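Minor structural protein 4 (Lactococcus phage Tuc2009, PDB 5E7T) is a structural component of the phage particle, probably a baseplate upper protein that takes part in the multi-subunit assembly at the tail tip. Local coordinates at residues D17-Y22 against V92-T97; F4-E9 against L80-G85; Y23-G28 against N84-M89. All coordinates share one frame; numbering follows the deposited sequence.

Interaction 1 (D17-Y22 against V92-T97); sequences DVKVTY and VIEGAT
K19 and E94 meet over the strand pair as part of a small salt-bridge network in which one ammonium group serves two carboxylates. K19 NZ lies 3.9 Å from E94 OE1, a long salt bridge across the contact, and 3.4 Å from D17 OD2 in the same segment, a salt bridge whose hydrogen bond is weak. The two acids are close, with D17 OD2 4.0 Å from E94 OE1 and their carboxylate planes 56° apart; the ammonium group, at the third corner of a roughly equilateral triangle, probably offsets their repulsion. E94 runs extended beyond CG. Beneath this charged face the backbones form an antiparallel pair. K19 and V92 form a well-made hydrogen-bonded pair, with K19 N to V92 O at 2.9 Å and V92 N to K19 O at 2.8 Å. At the next step V18 and I93 form a non-hydrogen-bonded pair, their CA atoms 4.7 Å apart, and put their side chains on the opposite, buried face. There both pack on I59 of strand 58-63. In the immunoglobulin-like domain the pair belongs to strands 17-24 and 87-94, with strand 45-55 flanking the former and strand 79-84 the latter.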
loop_
_atom_site.group_PDB
_atom_site.type_symbol
_atom_site.label_atom_id
_atom_site.label_comp_id
_atom_site.label_asym_id
_atom_site.label_seq_id
_atom_site.Cartn_x
_atom_site.Cartn_y
_atom_site.Cartn_z
ATOM N N ASP A 17 11.782 -9.109 -21.640
ATOM C CA ASP A 17 13.197 -8.825 -21.654
ATOM C C ASP A 17 13.968 -10.078 -21.273
ATOM O O ASP A 17 13.432 -10.949 -20.578
ATOM C CB ASP A 17 13.515 -7.647 -20.737
ATOM C CG ASP A 17 14.942 -7.146 -20.813
ATOM O OD1 ASP A 17 15.535 -7.186 -21.930
ATOM O OD2 ASP A 17 15.458 -6.671 -19.770
ATOM N N VAL A 18 15.210 -10.196 -21.778
ATOM C CA VAL A 18 16.110 -11.308 -21.471
ATOM C C VAL A 18 17.434 -10.755 -21.050
ATOM O O VAL A 18 17.941 -9.831 -21.688
ATOM C CB VAL A 18 16.251 -12.368 -22.589
ATOM C CG1 VAL A 18 17.278 -13.421 -22.203
ATOM C CG2 VAL A 18 14.912 -13.044 -22.878
ATOM N N LYS A 19 17.976 -11.286 -19.939
ATOM C CA LYS A 19 19.297 -10.929 -19.441
ATOM C C LYS A 19 20.181 -12.177 -19.440
ATOM O O LYS A 19 19.809 -13.211 -18.867
ATOM C CB LYS A 19 19.236 -10.235 -18.087
ATOM C CG LYS A 19 19.098 -8.734 -18.232
ATOM C CD LYS A 19 18.202 -8.187 -17.147
ATOM C CE LYS A 19 17.801 -6.757 -17.388
ATOM N NZ LYS A 19 16.599 -6.397 -16.580
ATOM N N VAL A 20 21.319 -12.091 -20.151
ATOM C CA VAL A 20 22.261 -13.190 -20.285
ATOM C C VAL A 20 23.519 -13.014 -19.415
ATOM O O VAL A 20 24.152 -11.936 -19.404
ATOM C CB VAL A 20 22.628 -13.473 -21.765
ATOM C CG1 VAL A 20 23.366 -14.800 -21.911
ATOM C CG2 VAL A 20 21.387 -13.460 -22.656
ATOM N N THR A 21 23.856 -14.097 -18.687
ATOM C CA THR A 21 25.070 -14.254 -17.896
ATOM C C THR A 21 25.741 -15.583 -18.269
ATOM O O THR A 21 25.089 -16.515 -18.769
ATOM C CB THR A 21 24.856 -14.166 -16.367
ATOM O OG1 THR A 21 23.901 -15.135 -15.937
ATOM C CG2 THR A 21 24.512 -12.781 -15.889
ATOM N N TYR A 22 27.043 -15.651 -18.009
ATOM C CA TYR A 22 27.887 -16.806 -18.233
ATOM C C TYR A 22 28.735 -17.029 -16.965
ATOM O O TYR A 22 29.259 -16.077 -16.381
ATOM C CB TYR A 22 28.788 -16.580 -19.473
ATOM C CG TYR A 22 29.862 -17.644 -19.632
ATOM C CD1 TYR A 22 31.092 -17.527 -18.988
ATOM C CD2 TYR A 22 29.648 -18.766 -20.429
ATOM C CE1 TYR A 22 32.073 -18.511 -19.112
ATOM C CE2 TYR A 22 30.628 -19.746 -20.577
ATOM C CZ TYR A 22 31.832 -19.624 -19.902
ATOM O OH TYR A 22 32.798 -20.592 -20.017
ATOM N N VAL A 92 17.658 -14.993 -18.312
ATOM C CA VAL A 92 16.570 -14.683 -17.390
ATOM C C VAL A 92 15.543 -13.822 -18.091
ATOM O O VAL A 92 15.847 -12.673 -18.462
ATOM C CB VAL A 92 17.025 -14.027 -16.051
ATOM C CG1 VAL A 92 15.862 -13.898 -15.076
ATOM C CG2 VAL A 92 18.171 -14.791 -15.411
ATOM N N ILE A 93 14.309 -14.378 -18.231
ATOM C CA ILE A 93 13.131 -13.722 -18.819
ATOM C C ILE A 93 12.468 -12.817 -17.766
ATOM O O ILE A 93 12.598 -13.072 -16.562
ATOM C CB ILE A 93 12.140 -14.774 -19.364
ATOM C CG1 ILE A 93 11.180 -14.166 -20.404
ATOM C CG2 ILE A 93 11.391 -15.494 -18.223
ATOM C CD1 ILE A 93 10.505 -15.161 -21.328
ATOM N N GLU A 94 11.757 -11.777 -18.218
ATOM C CA GLU A 94 11.032 -10.879 -17.335
ATOM C C GLU A 94 9.626 -10.701 -17.872
ATOM O O GLU A 94 9.455 -10.325 -19.025
ATOM C CB GLU A 94 11.753 -9.528 -17.232
ATOM C CG GLU A 94 11.271 -8.631 -16.096
ATOM C CD GLU A 94 11.741 -7.185 -16.104
ATOM O OE1 GLU A 94 12.763 -6.876 -16.761
ATOM O OE2 GLU A 94 11.093 -6.360 -15.418
ATOM N N GLY A 95 8.635 -11.010 -17.050
ATOM C CA GLY A 95 7.236 -10.821 -17.416
ATOM C C GLY A 95 6.539 -11.910 -18.197
ATOM O O GLY A 95 5.445 -11.682 -18.729
ATOM N N ALA A 96 7.140 -13.101 -18.257
ATOM C CA ALA A 96 6.560 -14.257 -18.942
ATOM C C ALA A 96 7.160 -15.528 -18.372
ATOM O O ALA A 96 8.074 -15.473 -17.537
ATOM C CB ALA A 96 6.821 -14.176 -20.450
ATOM N N THR A 97 6.640 -16.675 -18.833
ATOM C CA THR A 97 7.112 -17.997 -18.437
ATOM C C THR A 97 7.733 -18.685 -19.657
ATOM O O THR A 97 7.148 -18.645 -20.754
ATOM C CB THR A 97 5.966 -18.797 -17.789
ATOM O OG1 THR A 97 5.300 -17.983 -16.812
ATOM C CG2 THR A 97 6.440 -20.064 -17.151
#

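Interaction 2 (F4-E9 against L80-G85); sequences FNVVIE and LLLING
L80 turns its side chain toward V6 and I8 in the hydrophobic interior of the immunoglobulin-like domain, where strands 79-84 and 4-10 face each other as opposite walls. The short strand axes come no closer than 10.0 Å, so the walls meet through side chains alone; their directions, 145° apart, are roughly antiparallel. L80 has CG anti to its backbone N (chi1 -172°), and its CD2 methyl does the touching. That methyl lies 4.2 Å from V6 CG1, the two side chains reaching toward each other tip to tip, and likewise 4.2 Å from I8 CG1. V73 of strand 72-75 packs against L80 as well. L81, on the other side of the strand, packs on the backbone of another protein chain. L82 points inward again and repeats the scheme nearer the start of strand 4-10. Its CD2 approaches the other methyl of V6, with 4.3 Å between L82 CD2 and V6 CG2. I83, like L81, packs on another protein chain, at a basic side chain. F4 completes the inner row: its CG stands anti to the backbone N (chi1 164°), and L82 CD2 meets the ring at its edge, in plane, 3.6 Å from F4 CZ.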
loop_
_atom_site.group_PDB
_atom_site.type_symbol
_atom_site.label_atom_id
_atom_site.label_comp_id
_atom_site.label_asym_id
_atom_site.label_seq_id
_atom_site.Cartn_x
_atom_site.Cartn_y
_atom_site.Cartn_z
ATOM N N PHE A 4 25.381 -16.426 -32.854
ATOM C CA PHE A 4 24.942 -17.595 -32.128
ATOM C C PHE A 4 23.594 -17.162 -31.621
ATOM O O PHE A 4 23.481 -16.097 -31.019
ATOM C CB PHE A 4 25.947 -17.875 -30.985
ATOM C CG PHE A 4 25.530 -18.803 -29.876
ATOM C CD1 PHE A 4 25.136 -20.106 -30.148
ATOM C CD2 PHE A 4 25.610 -18.403 -28.552
ATOM C CE1 PHE A 4 24.758 -20.970 -29.116
ATOM C CE2 PHE A 4 25.248 -19.273 -27.518
ATOM C CZ PHE A 4 24.822 -20.549 -27.808
ATOM N N ASN A 5 22.554 -17.912 -31.961
ATOM C CA ASN A 5 21.197 -17.537 -31.628
ATOM C C ASN A 5 20.524 -18.551 -30.750
ATOM O O ASN A 5 20.469 -19.739 -31.102
ATOM C CB ASN A 5 20.405 -17.347 -32.913
ATOM C CG ASN A 5 20.819 -16.125 -33.687
ATOM O OD1 ASN A 5 20.356 -15.021 -33.420
ATOM N ND2 ASN A 5 21.701 -16.284 -34.663
ATOM N N VAL A 6 19.989 -18.079 -29.608
ATOM C CA VAL A 6 19.225 -18.928 -28.693
ATOM C C VAL A 6 17.773 -18.471 -28.728
ATOM O O VAL A 6 17.497 -17.298 -28.481
ATOM C CB VAL A 6 19.796 -19.015 -27.247
ATOM C CG1 VAL A 6 18.865 -19.811 -26.338
ATOM C CG2 VAL A 6 21.185 -19.630 -27.240
ATOM N N VAL A 7 16.861 -19.394 -29.043
ATOM C CA VAL A 7 15.426 -19.145 -29.120
ATOM C C VAL A 7 14.746 -19.430 -27.781
ATOM O O VAL A 7 14.909 -20.517 -27.225
ATOM C CB VAL A 7 14.776 -19.977 -30.247
ATOM C CG1 VAL A 7 13.265 -19.813 -30.236
ATOM C CG2 VAL A 7 15.336 -19.586 -31.607
ATOM N N ILE A 8 13.944 -18.476 -27.293
ATOM C CA ILE A 8 13.171 -18.617 -26.064
ATOM C C ILE A 8 11.714 -18.392 -26.401
ATOM O O ILE A 8 11.321 -17.279 -26.771
ATOM C CB ILE A 8 13.652 -17.709 -24.911
ATOM C CG1 ILE A 8 15.074 -18.065 -24.496
ATOM C CG2 ILE A 8 12.705 -17.826 -23.719
ATOM C CD1 ILE A 8 15.747 -17.000 -23.764
ATOM N N GLU A 9 10.927 -19.471 -26.290
ATOM C CA GLU A 9 9.492 -19.525 -26.511
ATOM C C GLU A 9 8.805 -19.266 -25.193
ATOM O O GLU A 9 9.146 -19.906 -24.199
ATOM C CB GLU A 9 9.107 -20.905 -27.041
ATOM C CG GLU A 9 9.391 -21.099 -28.518
ATOM C CD GLU A 9 9.028 -22.464 -29.065
ATOM O OE1 GLU A 9 8.191 -23.171 -28.449
ATOM O OE2 GLU A 9 9.585 -22.820 -30.129
ATOM N N LEU A 80 16.313 -19.988 -18.340
ATOM C CA LEU A 80 16.733 -21.104 -19.180
ATOM C C LEU A 80 18.222 -21.224 -18.945
ATOM O O LEU A 80 18.891 -20.202 -18.737
ATOM C CB LEU A 80 16.458 -20.838 -20.664
ATOM C CG LEU A 80 16.679 -21.999 -21.630
ATOM C CD1 LEU A 80 15.457 -22.898 -21.691
ATOM C CD2 LEU A 80 17.008 -21.487 -23.014
ATOM N N LEU A 81 18.737 -22.466 -18.942
ATOM C CA LEU A 81 20.149 -22.749 -18.727
ATOM C C LEU A 81 20.697 -23.559 -19.878
ATOM O O LEU A 81 20.104 -24.567 -20.262
ATOM C CB LEU A 81 20.367 -23.528 -17.413
ATOM C CG LEU A 81 19.953 -22.879 -16.100
ATOM C CD1 LEU A 81 20.245 -23.807 -14.947
ATOM C CD2 LEU A 81 20.687 -21.625 -15.854
ATOM N N LEU A 82 21.829 -23.132 -20.425
ATOM C CA LEU A 82 22.485 -23.885 -21.491
ATOM C C LEU A 82 23.742 -24.453 -20.812
ATOM O O LEU A 82 24.675 -23.705 -20.541
ATOM C CB LEU A 82 22.766 -22.971 -22.725
ATOM C CG LEU A 82 23.550 -23.508 -23.949
ATOM C CD1 LEU A 82 23.040 -24.869 -24.441
ATOM C CD2 LEU A 82 23.463 -22.541 -25.089
ATOM N N ILE A 83 23.679 -25.736 -20.385
ATOM C CA ILE A 83 24.747 -26.388 -19.625
ATOM C C ILE A 83 25.634 -27.211 -20.515
ATOM O O ILE A 83 25.144 -28.174 -21.103
ATOM C CB ILE A 83 24.207 -27.249 -18.439
ATOM C CG1 ILE A 83 22.977 -26.601 -17.746
ATOM C CG2 ILE A 83 25.330 -27.536 -17.442
ATOM C CD1 ILE A 83 22.384 -27.380 -16.568
ATOM N N ASN A 84 26.939 -26.871 -20.590
ATOM C CA ASN A 84 27.950 -27.609 -21.352
ATOM C C ASN A 84 29.087 -27.946 -20.403
ATOM O O ASN A 84 29.984 -27.133 -20.168
ATOM C CB ASN A 84 28.437 -26.819 -22.573
ATOM C CG ASN A 84 29.600 -27.444 -23.318
ATOM O OD1 ASN A 84 29.683 -28.666 -23.522
ATOM N ND2 ASN A 84 30.531 -26.602 -23.731
ATOM N N GLY A 85 28.992 -29.122 -19.803
ATOM C CA GLY A 85 29.951 -29.574 -18.813
ATOM C C GLY A 85 29.909 -28.714 -17.568
ATOM O O GLY A 85 28.936 -28.744 -16.792
#

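Interaction 3 (Y23-G28 against N84-M89); sequences YKNSIG and NGTEIM
Y23 and I88 form an antiparallel hydrogen-bonded pair that satisfies both backbone amides: Y23 N donates to I88 O at 3.0 Å, and I88 N returns a bond to Y23 O at 2.9 Å. Y23 O is gripped a second time, by a water that donates to it at 3.1 Å. The same water donates to T86 O at 2.7 Å and accepts from S26 OG at 2.7 Å, linking Y23 and S26 to T86. T86 O also takes the N-H of N25, with N25 N 2.9 Å away. Strands 79-84 and 87-94 form a beta hairpin here, closed by a type II' turn from N84 to E87 whose end residues exchange two backbone bonds; G85 supplies the positive phi the turn needs. T86 thus stands on the turn, and its hydroxyl donates to the side chain of N25, OG1 to OD1 2.9 Å, from above the amide plane (52° out of it), and has a weak bond with T29 O. The amide's other end, N25 ND2, is bonded to E43, while E87 OE2 is bonded to the hydroxyl of Y22. K24 NZ reaches the backbone oxygen of S277 in a chain of Minor structural protein 5, and Y23 OH bonds the backbone of another protein chain. The Y23 side chain lies side by side with I88, its CG between the backbone N and the carbonyl carbon (chi1 51°). I88 CB sits over one face of the ring, and I88 CG2 is 3.5 Å from Y23 CZ.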
loop_
_atom_site.group_PDB
_atom_site.type_symbol
_atom_site.label_atom_id
_atom_site.label_comp_id
_atom_site.label_asym_id
_atom_site.label_seq_id
_atom_site.Cartn_x
_atom_site.Cartn_y
_atom_site.Cartn_z
ATOM N N TYR A 23 28.904 -18.290 -16.574
ATOM C CA TYR A 23 29.695 -18.670 -15.406
ATOM C C TYR A 23 30.069 -20.148 -15.420
ATOM O O TYR A 23 29.315 -20.989 -15.932
ATOM C CB TYR A 23 29.004 -18.283 -14.092
ATOM C CG TYR A 23 27.573 -18.751 -13.976
ATOM C CD1 TYR A 23 26.520 -17.948 -14.397
ATOM C CD2 TYR A 23 27.269 -19.988 -13.422
ATOM C CE1 TYR A 23 25.203 -18.384 -14.314
ATOM C CE2 TYR A 23 25.952 -20.435 -13.332
ATOM C CZ TYR A 23 24.920 -19.617 -13.756
ATOM O OH TYR A 23 23.621 -20.045 -13.632
ATOM N N LYS A 24 31.258 -20.445 -14.871
ATOM C CA LYS A 24 31.831 -21.777 -14.779
ATOM C C LYS A 24 31.774 -22.296 -13.350
ATOM O O LYS A 24 31.992 -21.535 -12.404
ATOM C CB LYS A 24 33.305 -21.696 -15.169
ATOM C CG LYS A 24 33.589 -22.075 -16.589
ATOM C CD LYS A 24 34.917 -21.540 -17.075
ATOM C CE LYS A 24 36.142 -22.236 -16.559
ATOM N NZ LYS A 24 37.175 -22.349 -17.621
ATOM N N ASN A 25 31.597 -23.615 -13.202
ATOM C CA ASN A 25 31.669 -24.365 -11.934
ATOM C C ASN A 25 30.673 -23.943 -10.836
ATOM O O ASN A 25 30.963 -24.117 -9.643
ATOM C CB ASN A 25 33.101 -24.387 -11.367
ATOM C CG ASN A 25 34.053 -25.177 -12.210
ATOM O OD1 ASN A 25 33.901 -26.385 -12.397
ATOM N ND2 ASN A 25 35.070 -24.516 -12.715
ATOM N N SER A 26 29.456 -23.525 -11.241
ATOM C CA SER A 26 28.330 -23.286 -10.326
ATOM C C SER A 26 27.961 -24.675 -9.700
ATOM O O SER A 26 28.428 -25.696 -10.205
ATOM C CB SER A 26 27.141 -22.743 -11.104
ATOM O OG SER A 26 26.916 -23.501 -12.284
ATOM N N ILE A 27 27.168 -24.720 -8.610
ATOM C CA ILE A 27 26.845 -25.979 -7.916
ATOM C C ILE A 27 26.195 -26.995 -8.851
ATOM O O ILE A 27 25.198 -26.684 -9.486
ATOM C CB ILE A 27 26.045 -25.790 -6.585
ATOM C CG1 ILE A 27 24.777 -24.931 -6.746
ATOM C CG2 ILE A 27 26.962 -25.228 -5.490
ATOM C CD1 ILE A 27 23.636 -25.422 -5.993
ATOM N N GLY A 28 26.807 -28.169 -8.974
ATOM C CA GLY A 28 26.270 -29.246 -9.802
ATOM C C GLY A 28 26.898 -29.439 -11.166
ATOM O O GLY A 28 26.580 -30.424 -11.849
ATOM N N ASN A 84 26.939 -26.871 -20.590
ATOM C CA ASN A 84 27.950 -27.609 -21.352
ATOM C C ASN A 84 29.087 -27.946 -20.403
ATOM O O ASN A 84 29.984 -27.133 -20.168
ATOM C CB ASN A 84 28.437 -26.819 -22.573
ATOM C CG ASN A 84 29.600 -27.444 -23.318
ATOM O OD1 ASN A 84 29.683 -28.666 -23.522
ATOM N ND2 ASN A 84 30.531 -26.602 -23.731
ATOM N N GLY A 85 28.992 -29.122 -19.803
ATOM C CA GLY A 85 29.951 -29.574 -18.813
ATOM C C GLY A 85 29.909 -28.714 -17.568
ATOM O O GLY A 85 28.936 -28.744 -16.792
ATOM N N THR A 86 30.948 -27.876 -17.457
ATOM C CA THR A 86 31.317 -26.945 -16.387
ATOM C C THR A 86 30.747 -25.534 -16.625
ATOM O O THR A 86 30.632 -24.747 -15.678
ATOM C CB THR A 86 32.861 -26.950 -16.398
ATOM O OG1 THR A 86 33.371 -27.303 -15.124
ATOM C CG2 THR A 86 33.489 -25.671 -16.911
ATOM N N GLU A 87 30.447 -25.209 -17.914
ATOM C CA GLU A 87 29.992 -23.911 -18.398
ATOM C C GLU A 87 28.514 -23.806 -18.402
ATOM O O GLU A 87 27.838 -24.722 -18.853
ATOM C CB GLU A 87 30.447 -23.693 -19.838
ATOM C CG GLU A 87 31.930 -23.543 -20.047
ATOM C CD GLU A 87 32.253 -23.457 -21.521
ATOM O OE1 GLU A 87 32.362 -24.526 -22.160
ATOM O OE2 GLU A 87 32.304 -22.325 -22.056
ATOM N N ILE A 88 28.008 -22.649 -17.979
ATOM C CA ILE A 88 26.592 -22.330 -18.005
ATOM C C ILE A 88 26.364 -20.964 -18.587
ATOM O O ILE A 88 27.058 -20.008 -18.252
ATOM C CB ILE A 88 25.870 -22.528 -16.645
ATOM C CG1 ILE A 88 25.465 -23.978 -16.519
ATOM C CG2 ILE A 88 24.611 -21.653 -16.540
ATOM C CD1 ILE A 88 24.857 -24.279 -15.370
ATOM N N MET A 89 25.379 -20.889 -19.469
ATOM C CA MET A 89 24.902 -19.655 -20.042
ATOM C C MET A 89 23.472 -19.588 -19.564
ATOM O O MET A 89 22.686 -20.517 -19.803
ATOM C CB MET A 89 25.005 -19.673 -21.543
ATOM C CG MET A 89 25.150 -18.324 -22.093
ATOM S SD MET A 89 25.624 -18.434 -23.808
ATOM C CE MET A 89 27.410 -18.852 -23.628
HETATM O O HOH W 1 28.719 -23.501 -14.306
#

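How the interactions relate
Interactions 1 and 3 pair the same two strands, 17-24 and 87-94, at opposite ends of their run, whereas interaction 2 spans the interior between strands 4-10 and 79-84. Interaction 2 is wholly buried and purely apolar. The others are partly buried and rest on backbone bonds: interaction 1 adds exposed charges, while in interaction 3, beside neighbouring subunits, a side-chain hydrogen bond and a water bridge join neutral groups and Y23 packs on I88. The three are continuous. I8 packs on V18 and I93, joining interactions 1 and 2. F4 CE2 lies 3.8 Å from M89 SD, and L82 N is 2.8 Å from M89 O, a probable hydrogen bond within the hairpin that supplies one side of interactions 2 and 3.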